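Local coordinates for protein phosphoribosylglycinamide synthetase (PDB 4DIM) that probably acts as an ATP-dependent ligase of the ATP-grasp family, binding ATP and a divalent metal such as manganese, at residues R17-L22 against A76-D81; V226-P231 against N283-L288; A326-E331 against I374-V379; N343-D348 against N396-I401; D350-T355 against I378-T383. All blocks are in the same frame, centred on the assembly; numbering follows the deposited sequence.

Contact 1 of 5, residues R17-L22 against A76-D81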
# COMPACT_ATOMS: atom_id res chain seq x y z
N ARG A 17 2.18 12.18 7.91
CA ARG A 17 3.60 12.31 7.44
C ARG A 17 3.83 11.52 6.13
O ARG A 17 4.46 12.04 5.21
CB ARG A 17 4.64 11.90 8.53
CG ARG A 17 4.99 10.41 8.61
CD ARG A 17 5.63 10.01 9.94
NE ARG A 17 5.72 8.55 10.07
CZ ARG A 17 6.11 7.89 11.16
NH1 ARG A 17 6.48 8.56 12.26
NH2 ARG A 17 6.14 6.56 11.17
N GLY A 18 3.20 10.37 6.01
CA GLY A 18 3.31 9.56 4.80
C GLY A 18 2.52 10.05 3.61
O GLY A 18 2.40 9.31 2.64
N GLN A 19 1.96 11.28 3.63
CA GLN A 19 1.16 11.76 2.51
C GLN A 19 1.58 13.12 1.98
O GLN A 19 0.91 13.61 1.07
CB GLN A 19 -0.28 11.79 2.93
CG GLN A 19 -0.75 10.38 3.26
CD GLN A 19 -2.19 10.38 3.58
OE1 GLN A 19 -2.54 10.41 4.78
NE2 GLN A 19 -3.03 10.44 2.49
N LEU A 20 2.77 13.65 2.40
CA LEU A 20 3.21 14.97 1.96
C LEU A 20 3.70 15.04 0.51
O LEU A 20 3.83 16.15 0.00
CB LEU A 20 4.27 15.60 2.91
CG LEU A 20 5.65 15.01 3.16
CD1 LEU A 20 6.54 14.95 1.86
CD2 LEU A 20 6.37 15.86 4.23
N GLY A 21 3.93 13.91 -0.14
CA GLY A 21 4.41 13.89 -1.52
C GLY A 21 3.38 14.36 -2.52
O GLY A 21 3.69 15.05 -3.50
N LEU A 22 2.15 13.98 -2.26
CA LEU A 22 1.06 14.39 -3.10
C LEU A 22 0.70 15.86 -2.88
O LEU A 22 0.32 16.54 -3.84
CB LEU A 22 -0.09 13.47 -2.83
CG LEU A 22 -1.29 13.59 -3.67
CD1 LEU A 22 -0.96 13.29 -5.14
CD2 LEU A 22 -2.31 12.65 -3.19
N ALA A 76 -8.18 12.98 -4.16
CA ALA A 76 -7.16 11.95 -4.16
C ALA A 76 -6.85 11.50 -2.76
O ALA A 76 -7.14 12.18 -1.80
CB ALA A 76 -5.91 12.48 -4.84
N THR A 77 -6.35 10.30 -2.67
CA THR A 77 -5.89 9.70 -1.42
C THR A 77 -4.68 8.98 -1.81
O THR A 77 -4.45 8.76 -3.00
CB THR A 77 -6.96 8.83 -0.73
OG1 THR A 77 -6.55 8.56 0.63
CG2 THR A 77 -7.20 7.53 -1.44
N CYS A 78 -3.85 8.66 -0.85
CA CYS A 78 -2.62 7.98 -1.15
C CYS A 78 -2.07 7.39 0.12
O CYS A 78 -2.43 7.83 1.21
CB CYS A 78 -1.65 8.95 -1.84
SG CYS A 78 -0.33 9.64 -0.80
N CYS A 79 -1.35 6.27 -0.03
CA CYS A 79 -0.58 5.57 0.99
C CYS A 79 -1.39 4.93 2.12
O CYS A 79 -0.77 4.28 2.95
CB CYS A 79 0.49 6.52 1.53
SG CYS A 79 1.68 7.07 0.26
N LEU A 80 -2.74 5.01 2.13
CA LEU A 80 -3.56 4.41 3.20
C LEU A 80 -5.00 4.12 2.70
O LEU A 80 -5.51 4.85 1.84
CB LEU A 80 -3.58 5.39 4.41
CG LEU A 80 -3.30 4.84 5.83
CD1 LEU A 80 -1.96 4.05 5.94
CD2 LEU A 80 -3.23 5.99 6.84
N ASP A 81 -5.65 3.09 3.27
CA ASP A 81 -7.03 2.71 2.90
C ASP A 81 -8.09 3.44 3.69
O ASP A 81 -9.26 3.26 3.35
CB ASP A 81 -7.26 1.19 3.09
CG ASP A 81 -6.53 0.31 2.12
OD1 ASP A 81 -6.38 0.71 0.94
OD2 ASP A 81 -6.01 -0.76 2.55
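Ala76 ends the strand 74-76 with its methyl group turned to the start of helix 20-29, where its CB meets Leu22 CD2 at 4.0 Å. Leu22 has CG anti to the backbone N (chi1 -173°), and of its two branches CD2 is the one that touches. Thr77 adds little across the contact: its CB is directed away from 17-22, and OG1 is hydrogen-bonded to Leu13 O. Cys78 is the central residue here, since its CA lies 6.5 Å from the CA of Gln19, the closest pair of CA atoms across the two segments. Its CB takes up the same Leu22 CD2, also at 4.0 Å, so this one methyl touches both Ala76 CB and Cys78 CB. On the Gln19 side, Cys78 SG lies 4.1 Å from CG of that glutamine. The amide NE2 of Gln19 comes within 3.0 Å of Cys78 O, but the angle is too poor for a hydrogen bond; NE2 instead bonds weakly to Leu13 O, and OE1 weakly to Gly16 N. Cys79 SG, anti to its own carbonyl carbon (chi1 -62°), lies 3.3 Å from Gly18 O. Gly18 belongs to a glycine pattern, Gly16, Gly18 and Gly21, that resembles a Rossmann-type strand-turn-helix. Strand 74-76 is an outermost strand of the parallel sheet, with Ala76 bonded through its backbone to Leu11 and Leu13 of strand 9-13. Helix 297-305 covers Leu22 and Ala76, while helix 84-94 packs on Thr77.

Contact 2 of 5, residues V226-P231 against N283-L288; sequences VGHYVP and NCLPEL
The ring of His228 is met by Leu285 over one face and by Asn283 at its edge. The face contact is a CH-pi interaction: Leu285 CD2 lies 3.9 Å from the ring centroid and 26° off the normal, shifted toward the rim. His228 CG, placed anti to its carbonyl carbon (chi1 -70°), is the nearest ring atom. At the edge, Asn283 CB lies in the ring plane, 3.7 Å from His228 CD2, and the Asn283 amide plane is turned only 11° from that of the ring. The same CD2 has Asn283 O near the ring plane at 3.4 Å. Apolar packing continues along the strand, where Leu288 CD1 sits against His228 CB at 3.4 Å and Val230 CG2 reaches Leu288 CB at 4.4 Å. The polar bonds stay on each side: His228 ND1 to Gly214 O, which probably limits rotation of the ring, and Leu288 N to Cys284 O, the N-cap residue, at 3.0 Å. Val226 and Gly227 both face Glu216 in a classic beta bulge, just ahead of His228. Together these contacts lay the first turn of helix 285-293 on strand 223-230 of the large antiparallel sheet, a helix-on-sheet packing in a protein of the ATP-grasp family.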
# COMPACT_ATOMS: atom_id res chain seq x y z
N VAL A 226 9.32 -2.62 6.77
CA VAL A 226 10.40 -1.65 7.09
C VAL A 226 11.30 -1.31 5.88
O VAL A 226 12.21 -0.49 6.01
CB VAL A 226 11.26 -2.15 8.26
CG1 VAL A 226 10.40 -2.41 9.47
CG2 VAL A 226 12.04 -3.39 7.87
N GLY A 227 11.03 -1.89 4.73
CA GLY A 227 11.80 -1.56 3.55
C GLY A 227 11.19 -2.07 2.26
O GLY A 227 10.42 -3.04 2.25
N HIS A 228 11.54 -1.38 1.18
CA HIS A 228 11.10 -1.73 -0.16
C HIS A 228 12.25 -1.53 -1.10
O HIS A 228 13.17 -0.76 -0.80
CB HIS A 228 9.87 -0.91 -0.59
CG HIS A 228 8.63 -1.29 0.15
ND1 HIS A 228 7.98 -2.48 -0.09
CD2 HIS A 228 8.00 -0.65 1.15
CE1 HIS A 228 6.97 -2.51 0.75
NE2 HIS A 228 6.96 -1.44 1.53
N TYR A 229 12.24 -2.26 -2.22
CA TYR A 229 13.28 -2.11 -3.20
C TYR A 229 12.85 -2.55 -4.55
O TYR A 229 11.96 -3.35 -4.71
CB TYR A 229 14.56 -2.86 -2.79
CG TYR A 229 14.39 -4.36 -2.61
CD1 TYR A 229 14.14 -4.90 -1.35
CD2 TYR A 229 14.58 -5.24 -3.68
CE1 TYR A 229 14.01 -6.28 -1.17
CE2 TYR A 229 14.47 -6.61 -3.51
CZ TYR A 229 14.20 -7.13 -2.25
OH TYR A 229 13.98 -8.47 -2.07
N VAL A 230 13.57 -2.05 -5.53
CA VAL A 230 13.44 -2.43 -6.93
C VAL A 230 14.86 -2.57 -7.42
O VAL A 230 15.75 -1.88 -6.94
CB VAL A 230 12.61 -1.47 -7.81
CG1 VAL A 230 11.12 -1.58 -7.49
CG2 VAL A 230 13.09 -0.02 -7.71
N PRO A 231 15.12 -3.54 -8.29
CA PRO A 231 14.20 -4.52 -8.87
C PRO A 231 14.12 -5.75 -7.98
O PRO A 231 15.01 -6.02 -7.16
CB PRO A 231 14.85 -4.82 -10.22
CG PRO A 231 16.32 -4.81 -9.89
CD PRO A 231 16.50 -3.78 -8.78
N ASN A 283 5.20 3.75 2.45
CA ASN A 283 6.57 3.42 2.80
C ASN A 283 7.55 3.60 1.69
O ASN A 283 8.40 2.73 1.47
CB ASN A 283 6.62 1.98 3.33
CG ASN A 283 5.59 1.72 4.39
OD1 ASN A 283 4.80 0.77 4.30
ND2 ASN A 283 5.53 2.59 5.38
N CYS A 284 7.44 4.74 1.01
CA CYS A 284 8.29 5.19 -0.10
C CYS A 284 8.07 4.43 -1.39
O CYS A 284 8.84 4.63 -2.34
CB CYS A 284 9.75 5.20 0.31
SG CYS A 284 10.05 6.10 1.86
N LEU A 285 7.00 3.68 -1.52
CA LEU A 285 6.76 3.02 -2.80
C LEU A 285 6.52 4.04 -3.95
O LEU A 285 7.05 3.80 -5.02
CB LEU A 285 5.65 2.00 -2.73
CG LEU A 285 6.07 0.75 -1.95
CD1 LEU A 285 4.90 -0.04 -1.47
CD2 LEU A 285 6.90 -0.20 -2.82
N PRO A 286 5.90 5.22 -3.79
CA PRO A 286 5.81 6.15 -4.95
C PRO A 286 7.18 6.69 -5.37
O PRO A 286 7.45 6.88 -6.54
CB PRO A 286 4.90 7.26 -4.45
CG PRO A 286 4.30 6.75 -3.18
CD PRO A 286 5.21 5.77 -2.61
N GLU A 287 8.05 6.86 -4.39
CA GLU A 287 9.43 7.27 -4.59
C GLU A 287 10.19 6.16 -5.34
O GLU A 287 10.99 6.49 -6.21
CB GLU A 287 10.11 7.59 -3.24
CG GLU A 287 9.64 8.90 -2.60
CD GLU A 287 8.28 8.97 -1.93
OE1 GLU A 287 7.69 7.90 -1.67
OE2 GLU A 287 7.81 10.10 -1.65
N LEU A 288 9.92 4.87 -5.09
CA LEU A 288 10.56 3.79 -5.85
C LEU A 288 10.00 3.63 -7.26
O LEU A 288 10.75 3.23 -8.17
CB LEU A 288 10.49 2.45 -5.13
CG LEU A 288 11.25 2.37 -3.78
CD1 LEU A 288 10.97 1.13 -3.14
CD2 LEU A 288 12.74 2.53 -3.95

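Contact 3 of 5, residues A326-E331 against I374-V379; sequences ARMIIE and IGQIIV
Arg327 and Ile377 form an antiparallel hydrogen-bonded pair in a ladder where the axes of 326-329 and 375-379 approach to 4.3 Å, with their N-to-C directions 157° apart. Arg327 N donates to Ile377 O at 3.0 Å, and the return bond from Ile377 N to Arg327 O has the same length. Ile329 N bonds to Gly375 O, and Ile374 N closes the ladder on Ile329 O. Met328 with Gln376 is the non-hydrogen-bonded pair between, and Ala326 with Ile378 is another at the end. On their face of the sheet, Met328, modelled as selenomethionine, lies side by side with Gln376, both pointing the same way. Its SE is 3.7 Å from Gln376 OE1, while NE2 of that amide is hydrogen-bonded to Glu353 OE2. On the opposite face Ile329 and Ile377 cross at about a right angle, Ile329 CG1, anti to its carbonyl carbon (chi1 -57°), touching Ile377 CD1 at 3.8 Å. Gly375, beside Ile329, brings no side chain to this face. Beyond the ladder Ile374 CD1 reaches Glu331 CB at 3.8 Å. Arg327 directs its guanidinium away from the partner strand, to a salt bridge with Glu216. Strand 223-230 pairs with 323-329 on the edge away from 375-381, and 351-356 with 375-381 on the edge away from 323-329; helix 384-395 covers the face with Ile377 and helix 285-293 the face with Ile378.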
# COMPACT_ATOMS: atom_id res chain seq x y z
N ALA A 326 14.55 1.69 -0.20
CA ALA A 326 13.94 2.57 0.80
C ALA A 326 13.85 1.82 2.07
O ALA A 326 13.33 0.71 2.06
CB ALA A 326 12.56 3.04 0.37
N ARG A 327 14.38 2.38 3.15
CA ARG A 327 14.32 1.74 4.44
C ARG A 327 13.94 2.69 5.54
O ARG A 327 14.49 3.80 5.63
CB ARG A 327 15.70 1.15 4.75
CG ARG A 327 15.90 -0.19 4.11
CD ARG A 327 17.11 -0.84 4.69
NE ARG A 327 17.42 -2.04 3.93
CZ ARG A 327 18.62 -2.59 3.81
NH1 ARG A 327 19.67 -2.05 4.42
NH2 ARG A 327 18.77 -3.68 3.07
N MSE A 328 13.09 2.21 6.46
CA MSE A 328 12.76 2.95 7.67
C MSE A 328 13.93 2.83 8.64
O MSE A 328 14.52 1.75 8.75
CB MSE A 328 11.49 2.42 8.35
CG MSE A 328 10.23 2.38 7.44
SE MSE A 328 9.75 4.05 6.38
CE MSE A 328 10.27 3.47 4.54
N ILE A 329 14.29 3.95 9.31
CA ILE A 329 15.28 3.99 10.39
C ILE A 329 14.53 3.58 11.66
O ILE A 329 13.52 4.20 11.98
CB ILE A 329 15.97 5.36 10.57
CG1 ILE A 329 16.68 5.82 9.26
CG2 ILE A 329 16.99 5.28 11.73
CD1 ILE A 329 17.16 7.23 9.33
N ILE A 330 15.00 2.56 12.36
CA ILE A 330 14.32 2.08 13.57
C ILE A 330 15.32 1.87 14.70
O ILE A 330 16.53 1.78 14.46
CB ILE A 330 13.53 0.77 13.27
CG1 ILE A 330 14.46 -0.36 12.78
CG2 ILE A 330 12.42 1.03 12.24
CD1 ILE A 330 13.93 -1.67 12.99
N GLU A 331 14.80 1.80 15.95
CA GLU A 331 15.61 1.51 17.14
C GLU A 331 15.08 0.21 17.74
O GLU A 331 13.88 0.08 17.93
CB GLU A 331 15.58 2.66 18.16
CG GLU A 331 16.39 2.39 19.42
CD GLU A 331 17.87 2.14 19.23
OE1 GLU A 331 18.56 3.05 18.72
OE2 GLU A 331 18.35 1.06 19.64
N ILE A 374 12.01 6.28 13.31
CA ILE A 374 12.79 7.50 13.59
C ILE A 374 12.90 8.35 12.30
O ILE A 374 12.97 9.57 12.36
CB ILE A 374 14.18 7.14 14.17
CG1 ILE A 374 14.01 6.55 15.59
CG2 ILE A 374 15.14 8.34 14.17
CD1 ILE A 374 13.92 5.02 15.64
N GLY A 375 12.92 7.69 11.16
CA GLY A 375 13.02 8.37 9.89
C GLY A 375 13.01 7.40 8.74
O GLY A 375 12.58 6.25 8.90
N GLN A 376 13.52 7.85 7.60
CA GLN A 376 13.62 7.02 6.41
C GLN A 376 14.71 7.51 5.49
O GLN A 376 15.01 8.71 5.45
CB GLN A 376 12.30 6.96 5.64
CG GLN A 376 11.90 8.28 4.98
CD GLN A 376 10.48 8.27 4.52
OE1 GLN A 376 9.65 7.49 4.97
NE2 GLN A 376 10.15 9.19 3.68
N ILE A 377 15.27 6.56 4.74
CA ILE A 377 16.36 6.73 3.79
C ILE A 377 15.93 6.18 2.46
O ILE A 377 15.46 5.05 2.39
CB ILE A 377 17.64 5.99 4.27
CG1 ILE A 377 18.13 6.50 5.66
CG2 ILE A 377 18.77 6.10 3.22
CD1 ILE A 377 19.06 5.57 6.33
N ILE A 378 16.20 6.93 1.38
CA ILE A 378 15.97 6.47 0.03
C ILE A 378 17.25 6.71 -0.78
O ILE A 378 17.77 7.82 -0.84
CB ILE A 378 14.75 7.08 -0.67
CG1 ILE A 378 13.55 7.12 0.24
CG2 ILE A 378 14.44 6.26 -1.96
CD1 ILE A 378 12.46 7.88 -0.30
N VAL A 379 17.70 5.64 -1.44
CA VAL A 379 18.85 5.66 -2.33
C VAL A 379 18.46 5.03 -3.67
O VAL A 379 17.47 4.30 -3.75
CB VAL A 379 20.08 4.99 -1.74
CG1 VAL A 379 20.44 5.64 -0.40
CG2 VAL A 379 19.88 3.49 -1.58

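Contact 4 of 5, residues N343-D348 against N396-I401; sequences NSNAKD and NNINII
Asn343 and Ile398 form an antiparallel non-hydrogen-bonded pair, with Ile398 CD1 packed against one face of the Asn343 amide, 3.4 Å from OD1. This is the closer-packed part of the contact. Asn343 has CG anti to the backbone N (chi1 180°), and its OD1 takes a hydrogen bond from Asn345 N at 3.1 Å, an Asx turn with the donor above the carbonyl plane. Asn345 ND2 adds a weak bond to the same oxygen, has a second partner in Ile394 O, and touches Ile398 CD1 at 3.5 Å, so this methyl lies against both amides where they meet. One backbone bond joins the segments here, Ser344 N to Asn397 O at 3.0 Å, nearly straight at 161°. An alanine in place of Asn343 would take the CG and OD1 contacts from Ile398 CD1 and would probably leave Asn345 N without its acceptor. The looser side begins at Ser344, an exposed residue. Its OG lies 2.9 Å from Asn397 OD1, a weak bond that is not settled, because Asn397 O is also within reach of that proton. Asn397 CB is overlaid by Asn345 OD1, with the two amide planes 74° apart. Asn397 ND2 turns to Val393 O instead. The chemistry is thus mostly amide against backbone: Asn345 links the loop, and Asn397 links the residues just before strand 398-402, to carbonyls at the end of helix 384-395.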
# COMPACT_ATOMS: atom_id res chain seq x y z
N ASN A 343 23.67 13.46 11.67
CA ASN A 343 23.86 12.93 10.32
C ASN A 343 25.16 13.48 9.76
O ASN A 343 25.19 14.61 9.26
CB ASN A 343 22.67 13.30 9.40
CG ASN A 343 22.81 12.80 7.99
OD1 ASN A 343 23.70 12.01 7.67
ND2 ASN A 343 21.96 13.25 7.10
N SER A 344 26.23 12.66 9.79
CA SER A 344 27.54 13.07 9.31
C SER A 344 27.76 12.72 7.82
O SER A 344 28.89 12.80 7.34
CB SER A 344 28.64 12.46 10.18
OG SER A 344 28.72 11.04 10.14
N ASN A 345 26.68 12.40 7.07
CA ASN A 345 26.78 12.03 5.65
C ASN A 345 26.90 13.21 4.73
O ASN A 345 26.21 14.21 4.92
CB ASN A 345 25.57 11.21 5.21
CG ASN A 345 25.52 9.89 5.90
OD1 ASN A 345 26.45 9.12 5.76
ND2 ASN A 345 24.47 9.62 6.66
N ALA A 346 27.67 13.04 3.67
CA ALA A 346 27.88 14.07 2.66
C ALA A 346 26.76 14.12 1.59
O ALA A 346 26.10 13.12 1.32
CB ALA A 346 29.22 13.83 1.97
N LYS A 347 26.62 15.32 0.97
CA LYS A 347 25.68 15.60 -0.14
C LYS A 347 25.95 14.65 -1.31
O LYS A 347 27.09 14.57 -1.78
CB LYS A 347 25.83 17.06 -0.63
CG LYS A 347 25.36 18.10 0.39
CD LYS A 347 26.48 19.05 0.84
CE LYS A 347 26.06 19.96 1.97
NZ LYS A 347 26.14 19.29 3.31
N ASP A 348 24.90 13.92 -1.75
CA ASP A 348 25.03 12.91 -2.80
C ASP A 348 23.72 12.81 -3.59
O ASP A 348 22.66 12.63 -2.99
CB ASP A 348 25.37 11.57 -2.12
CG ASP A 348 25.68 10.38 -3.00
OD1 ASP A 348 25.58 10.50 -4.25
OD2 ASP A 348 26.04 9.31 -2.44
N ASN A 396 25.33 3.98 9.34
CA ASN A 396 26.52 3.93 10.21
C ASN A 396 27.03 5.35 10.52
O ASN A 396 27.83 5.51 11.43
CB ASN A 396 27.65 3.08 9.60
CG ASN A 396 27.41 1.60 9.55
OD1 ASN A 396 26.34 1.10 9.89
ND2 ASN A 396 28.45 0.86 9.19
N ASN A 397 26.57 6.38 9.77
CA ASN A 397 26.87 7.80 9.95
C ASN A 397 25.63 8.56 10.45
O ASN A 397 25.57 9.78 10.31
CB ASN A 397 27.40 8.41 8.65
CG ASN A 397 28.85 8.06 8.37
OD1 ASN A 397 29.76 8.62 9.00
ND2 ASN A 397 29.09 7.09 7.48
N ILE A 398 24.66 7.85 11.09
CA ILE A 398 23.45 8.40 11.72
C ILE A 398 23.55 8.08 13.21
O ILE A 398 23.49 6.91 13.55
CB ILE A 398 22.08 7.86 11.13
CG1 ILE A 398 21.85 8.19 9.62
CG2 ILE A 398 20.87 8.31 12.02
CD1 ILE A 398 22.16 9.44 9.24
N ASN A 399 23.66 9.09 14.09
CA ASN A 399 23.76 8.87 15.55
C ASN A 399 22.55 9.47 16.28
O ASN A 399 22.31 10.68 16.20
CB ASN A 399 25.06 9.46 16.11
CG ASN A 399 25.49 8.92 17.46
OD1 ASN A 399 24.79 8.11 18.10
ND2 ASN A 399 26.64 9.38 17.94
N ILE A 400 21.80 8.63 16.99
CA ILE A 400 20.66 9.08 17.77
C ILE A 400 21.11 9.23 19.23
O ILE A 400 21.49 8.24 19.86
CB ILE A 400 19.48 8.11 17.63
CG1 ILE A 400 19.10 7.90 16.13
CG2 ILE A 400 18.29 8.65 18.40
CD1 ILE A 400 18.32 6.65 15.86
N ILE A 401 21.07 10.47 19.75
CA ILE A 401 21.50 10.83 21.09
C ILE A 401 20.27 10.98 22.04
O ILE A 401 19.41 11.83 21.80
CB ILE A 401 22.32 12.14 21.02
CG1 ILE A 401 23.38 12.12 19.90
CG2 ILE A 401 22.95 12.47 22.38
CD1 ILE A 401 24.34 10.98 19.93

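Contact 5 of 5, residues D350-T355 against I378-T383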
# COMPACT_ATOMS: atom_id res chain seq x y z
N ASP A 350 22.80 10.33 -5.39
CA ASP A 350 22.30 8.95 -5.26
C ASP A 350 21.52 8.78 -3.94
O ASP A 350 20.82 7.79 -3.79
CB ASP A 350 23.44 7.91 -5.37
CG ASP A 350 23.90 7.63 -6.80
OD1 ASP A 350 23.30 8.21 -7.75
OD2 ASP A 350 24.86 6.84 -6.98
N ILE A 351 21.61 9.75 -3.02
CA ILE A 351 20.79 9.79 -1.81
C ILE A 351 19.62 10.66 -2.19
O ILE A 351 19.76 11.87 -2.38
CB ILE A 351 21.53 10.30 -0.54
CG1 ILE A 351 22.83 9.51 -0.28
CG2 ILE A 351 20.60 10.19 0.67
CD1 ILE A 351 23.66 10.03 0.80
N VAL A 352 18.49 10.01 -2.40
CA VAL A 352 17.25 10.67 -2.79
C VAL A 352 16.65 11.36 -1.58
O VAL A 352 16.14 12.47 -1.69
CB VAL A 352 16.29 9.62 -3.37
CG1 VAL A 352 14.91 10.20 -3.58
CG2 VAL A 352 16.86 9.02 -4.67
N GLU A 353 16.66 10.69 -0.43
CA GLU A 353 16.06 11.23 0.77
C GLU A 353 16.68 10.68 2.03
O GLU A 353 17.05 9.51 2.08
CB GLU A 353 14.56 10.89 0.77
CG GLU A 353 13.74 11.78 1.66
CD GLU A 353 12.33 11.28 1.89
OE1 GLU A 353 11.57 11.14 0.90
OE2 GLU A 353 11.99 11.04 3.07
N ILE A 354 16.84 11.57 3.03
CA ILE A 354 17.24 11.27 4.41
C ILE A 354 16.39 12.18 5.24
O ILE A 354 16.69 13.37 5.32
CB ILE A 354 18.74 11.39 4.80
CG1 ILE A 354 19.59 10.28 4.16
CG2 ILE A 354 18.88 11.31 6.34
CD1 ILE A 354 21.12 10.50 4.28
N THR A 355 15.30 11.67 5.81
CA THR A 355 14.45 12.51 6.64
C THR A 355 14.26 11.87 7.98
O THR A 355 14.12 10.65 8.08
CB THR A 355 13.10 12.79 5.97
OG1 THR A 355 12.43 11.56 5.70
CG2 THR A 355 13.24 13.63 4.69
N ILE A 378 16.20 6.93 1.38
CA ILE A 378 15.97 6.47 0.03
C ILE A 378 17.25 6.71 -0.78
O ILE A 378 17.77 7.82 -0.84
CB ILE A 378 14.75 7.08 -0.67
CG1 ILE A 378 13.55 7.12 0.24
CG2 ILE A 378 14.44 6.26 -1.96
CD1 ILE A 378 12.46 7.88 -0.30
N VAL A 379 17.70 5.64 -1.44
CA VAL A 379 18.85 5.66 -2.33
C VAL A 379 18.46 5.03 -3.67
O VAL A 379 17.47 4.30 -3.75
CB VAL A 379 20.08 4.99 -1.74
CG1 VAL A 379 20.44 5.64 -0.40
CG2 VAL A 379 19.88 3.49 -1.58
N LYS A 380 19.23 5.41 -4.72
CA LYS A 380 19.14 4.93 -6.10
C LYS A 380 20.57 4.64 -6.58
O LYS A 380 21.49 5.34 -6.15
CB LYS A 380 18.42 5.96 -7.03
CG LYS A 380 19.11 7.31 -7.19
CD LYS A 380 18.35 8.18 -8.19
CE LYS A 380 18.79 9.61 -8.32
NZ LYS A 380 20.24 9.75 -8.69
N GLU A 381 20.78 3.65 -7.47
CA GLU A 381 22.12 3.27 -7.97
C GLU A 381 21.94 2.24 -9.14
O GLU A 381 20.81 1.88 -9.41
CB GLU A 381 22.94 2.71 -6.79
CG GLU A 381 24.41 2.43 -7.02
CD GLU A 381 25.35 3.38 -7.74
OE1 GLU A 381 26.16 4.03 -7.05
OE2 GLU A 381 25.43 3.26 -8.99
N GLU A 382 22.99 1.83 -9.88
CA GLU A 382 22.84 0.89 -11.01
C GLU A 382 22.22 -0.45 -10.61
O GLU A 382 21.47 -1.04 -11.39
CB GLU A 382 24.19 0.60 -11.70
CG GLU A 382 24.65 1.66 -12.69
CD GLU A 382 25.90 1.30 -13.47
OE1 GLU A 382 26.47 0.21 -13.24
OE2 GLU A 382 26.33 2.12 -14.32
N THR A 383 22.57 -0.93 -9.40
CA THR A 383 22.11 -2.21 -8.87
C THR A 383 21.66 -2.11 -7.43
O THR A 383 22.02 -1.19 -6.73
CB THR A 383 23.26 -3.22 -8.95
OG1 THR A 383 24.27 -2.89 -8.00
CG2 THR A 383 23.86 -3.28 -10.31
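Val352 and Glu353 both face Ile378, a classic beta bulge on 351-356, an outermost strand of the large antiparallel sheet. Ile378 O accepts from Val352 N at 2.8 Å and from Glu353 N at 3.1 Å, and Glu353 O takes a bond from Ile378 N, the register shifting by one residue. Past the bulge, Lys380 N donates to Asp350 O at 3.0 Å. Val352 CB meets Ile378 CB at 4.0 Å, and Val352 CG2 lies against the aliphatic part of Lys380, 3.8 Å from its CG. The lysine crosses Asp350 at about a right angle and bends at chi4 (57°), which places NZ 3.6 Å from Asp350 OD1 in a salt bridge, while a hydrogen bond to Asp349 O holds NZ as well. An alanine in place of Lys380 would probably leave the Asp350 carboxylate without this positive mate, Asp349 O without its donor and Val352 CG2 without the lysine CG and CD. Farther out, Asp350 OD2 comes close to Glu381 OE1, like charges on carboxylates whose planes stand 83° apart; Lys390, weakly paired with both at long range, may relieve this. Along strand 351-356, Thr355 OG1 donates to the anti lone pair of Glu353 OE2, steadying that carboxylate near Ile378 CD1. Helix 285-293 packs on Val352, Ile378 and Lys380. Glu381 OE2, also through its anti lone pair, accepts from Glu382 N at 3.0 Å.

Contact 1 closes first along the chain and lies at the edge of the small parallel sheet; contact 2 follows. Contacts 2, 3 and 5 all reach the large antiparallel sheet, the centres of each pair among them lying about 11 Å apart. Strand 223-230 pairs with 323-329, which pairs with 375-381, and that strand is shared by contacts 3 and 5, which have Ile378 and Val379 in common. Contact 5 is nested inside the loop closed by contact 4, whose centre is about 14 Å from it and about 27 Å from contact 1. The late chain therefore completes the sheet begun by earlier strands, joining the C-terminal region to a probable ATP-grasp core.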